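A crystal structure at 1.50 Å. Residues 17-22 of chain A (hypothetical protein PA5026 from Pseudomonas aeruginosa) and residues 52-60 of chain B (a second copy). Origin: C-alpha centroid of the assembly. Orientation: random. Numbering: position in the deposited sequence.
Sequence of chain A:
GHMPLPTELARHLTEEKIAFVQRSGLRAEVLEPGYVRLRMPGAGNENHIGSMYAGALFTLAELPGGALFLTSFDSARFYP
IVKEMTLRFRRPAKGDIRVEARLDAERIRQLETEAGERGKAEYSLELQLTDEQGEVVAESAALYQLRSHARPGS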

# COMPACT_ATOMS: atom_id res chain seq x y z
N LYS A 17 15.98 -4.82 -4.34
CA LYS A 17 15.46 -5.62 -5.44
C LYS A 17 14.28 -4.94 -6.13
O LYS A 17 14.15 -5.00 -7.35
CB LYS A 17 15.05 -7.01 -4.97
CG LYS A 17 14.85 -7.99 -6.12
CD LYS A 17 14.72 -9.40 -5.61
CE LYS A 17 14.60 -10.39 -6.76
NZ LYS A 17 14.45 -11.78 -6.22
N ILE A 18 13.42 -4.30 -5.34
CA ILE A 18 12.25 -3.61 -5.89
C ILE A 18 12.53 -2.11 -5.88
O ILE A 18 12.67 -1.49 -4.81
CB ILE A 18 10.99 -3.93 -5.05
CG1 ILE A 18 10.71 -5.44 -5.11
CG2 ILE A 18 9.78 -3.15 -5.58
CD1 ILE A 18 9.52 -5.88 -4.28
N ALA A 19 12.63 -1.52 -7.07
CA ALA A 19 12.93 -0.09 -7.22
C ALA A 19 12.00 0.84 -6.45
O ALA A 19 12.45 1.83 -5.87
CB ALA A 19 12.93 0.28 -8.70
N PHE A 20 10.71 0.52 -6.45
CA PHE A 20 9.71 1.31 -5.74
C PHE A 20 10.13 1.42 -4.27
O PHE A 20 10.04 2.48 -3.66
CB PHE A 20 8.35 0.62 -5.86
CG PHE A 20 7.22 1.36 -5.20
CD1 PHE A 20 6.38 2.20 -5.94
CD2 PHE A 20 6.96 1.19 -3.84
CE1 PHE A 20 5.29 2.85 -5.34
CE2 PHE A 20 5.88 1.83 -3.23
CZ PHE A 20 5.04 2.66 -3.98
N VAL A 21 10.60 0.30 -3.72
CA VAL A 21 11.04 0.24 -2.33
C VAL A 21 12.36 0.98 -2.15
O VAL A 21 12.54 1.75 -1.21
CB VAL A 21 11.22 -1.23 -1.87
CG1 VAL A 21 11.86 -1.28 -0.48
CG2 VAL A 21 9.86 -1.92 -1.85
N GLN A 22 13.29 0.75 -3.08
CA GLN A 22 14.58 1.41 -3.01
C GLN A 22 14.42 2.94 -2.97
O GLN A 22 15.08 3.62 -2.17
CB GLN A 22 15.43 0.99 -4.22
CG GLN A 22 16.91 1.30 -4.07
CD GLN A 22 17.21 2.78 -4.20
OE1 GLN A 22 18.09 3.31 -3.51
NE2 GLN A 22 16.48 3.46 -5.08
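Chain B 52-60: MYAGALFTL

Both stretches are the starts of helices. In chain A the helix begins at A19(A), with I18(A) at the N-cap position; its carbonyl O accepts from Q22(A) N at 2.9 Å and, more weakly, from V21(A) N, also at 2.9 Å. I18(A) itself has phi/psi of -104/114, outside the helical region, whereas A19(A) through Q22(A) are all helical, near -60/-43. Chain B repeats the arrangement. M52(B) and Y53(B) are extended, at -64/133 and -63/141, and Y53(B) is the N-cap residue of a helix that runs from A54(B) through L60(B). Its carbonyl O receives A56(B) N at 2.9 Å and L57(B) N at 3.2 Å, after which i to i-4 bonds carry the helix on, for example F58(B) N to A54(B) O at 2.9 Å. The chain B helix meets chain A with its N-terminal end and runs away from it: the closest pair of CA atoms is F20(A) CA and A56(B) CA, 7.4 Å apart, a spacing that leaves room for side chains between the two backbones, whereas F20(A) CA is 13.1 Å from L60(B) CA.

No hydrogen bond links the stretches; the contact, which buries 265 Å² in all, rests on packing. F20(A) and Y53(B) contribute most of it, 84 and 86 Å², and both direct CA-to-CB toward the other stretch with chi1 in the t well. Their rings meet obliquely, with centroids 5.4 Å apart and planes at 52°, and the closest atoms are F20(A) CD2 and Y53(B) CD2 at 3.4 Å.

The far end of the phenyl ring reaches the first turns of the chain B helix. F20(A) CE1 lies 3.6 Å from A56(B) CA and 3.8 Å from A56(B) CB, and A56(B) N sits over one face of the ring. F20(A) CZ is 3.5 Å from G55(B) O and 3.9 Å from T59(B) OG1, the latter near the ring plane at its edge. That hydroxyl is already engaged within its own helix, where T59(B) OG1 donates to G55(B) O at 2.9 Å. An ideal CB on G55(B) would point toward chain A and lie 3.0 Å from F20(A) CE2, a clash, and it would clash still more with its own chain, 2.5 Å from Y53(B) CE2.

I18(A) and V21(A) also pack against the tyrosine. I18(A) CD1 approaches Y53(B) CD1 to 3.8 Å. V21(A) CG2 lies over one face of the ring, 4.3 Å from the centroid of Y53(B) and 27° off the normal, which is CH-pi geometry.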

# COMPACT_ATOMS: atom_id res chain seq x y z
N MET B 52 3.30 -5.39 -11.08
CA MET B 52 3.33 -4.19 -10.24
C MET B 52 3.46 -4.52 -8.75
O MET B 52 2.76 -5.39 -8.23
CB MET B 52 2.08 -3.33 -10.48
CG MET B 52 2.11 -1.97 -9.77
SD MET B 52 0.78 -0.83 -10.27
CE MET B 52 1.39 -0.32 -11.91
N TYR B 53 4.37 -3.82 -8.09
CA TYR B 53 4.58 -4.02 -6.66
C TYR B 53 3.31 -3.64 -5.89
O TYR B 53 2.63 -2.67 -6.23
CB TYR B 53 5.77 -3.16 -6.18
CG TYR B 53 5.95 -3.19 -4.68
CD1 TYR B 53 6.08 -4.41 -4.00
CD2 TYR B 53 5.93 -2.02 -3.93
CE1 TYR B 53 6.16 -4.45 -2.61
CE2 TYR B 53 6.02 -2.05 -2.54
CZ TYR B 53 6.12 -3.27 -1.89
OH TYR B 53 6.13 -3.30 -0.51
N ALA B 54 3.00 -4.41 -4.86
CA ALA B 54 1.81 -4.17 -4.04
C ALA B 54 1.71 -2.73 -3.54
O ALA B 54 0.61 -2.17 -3.46
CB ALA B 54 1.78 -5.15 -2.86
N GLY B 55 2.85 -2.13 -3.19
CA GLY B 55 2.84 -0.77 -2.69
C GLY B 55 2.41 0.25 -3.73
O GLY B 55 1.84 1.29 -3.39
N ALA B 56 2.70 -0.02 -5.00
CA ALA B 56 2.32 0.88 -6.08
C ALA B 56 0.81 0.75 -6.31
O ALA B 56 0.12 1.74 -6.54
CB ALA B 56 3.09 0.53 -7.36
N LEU B 57 0.31 -0.49 -6.23
CA LEU B 57 -1.12 -0.72 -6.39
C LEU B 57 -1.85 -0.04 -5.24
O LEU B 57 -2.91 0.56 -5.44
CB LEU B 57 -1.41 -2.23 -6.40
CG LEU B 57 -0.99 -2.98 -7.68
CD1 LEU B 57 -0.99 -4.48 -7.42
CD2 LEU B 57 -1.95 -2.63 -8.82
N PHE B 58 -1.29 -0.12 -4.03
CA PHE B 58 -1.91 0.53 -2.88
C PHE B 58 -2.00 2.03 -3.10
O PHE B 58 -3.03 2.65 -2.84
CB PHE B 58 -1.11 0.28 -1.60
CG PHE B 58 -1.61 1.06 -0.42
CD1 PHE B 58 -2.62 0.55 0.40
CD2 PHE B 58 -1.12 2.34 -0.17
CE1 PHE B 58 -3.14 1.31 1.46
CE2 PHE B 58 -1.63 3.11 0.89
CZ PHE B 58 -2.64 2.59 1.70
N THR B 59 -0.90 2.62 -3.57
CA THR B 59 -0.85 4.06 -3.80
C THR B 59 -1.91 4.47 -4.82
O THR B 59 -2.58 5.49 -4.65
CB THR B 59 0.57 4.46 -4.27
OG1 THR B 59 1.51 4.15 -3.23
CG2 THR B 59 0.64 5.96 -4.57
N LEU B 60 -2.07 3.67 -5.87
CA LEU B 60 -3.07 3.94 -6.90
C LEU B 60 -4.47 3.93 -6.29
O LEU B 60 -5.32 4.74 -6.65
CB LEU B 60 -2.99 2.89 -8.01
CG LEU B 60 -4.02 3.00 -9.14
CD1 LEU B 60 -3.89 4.35 -9.85
CD2 LEU B 60 -3.80 1.84 -10.12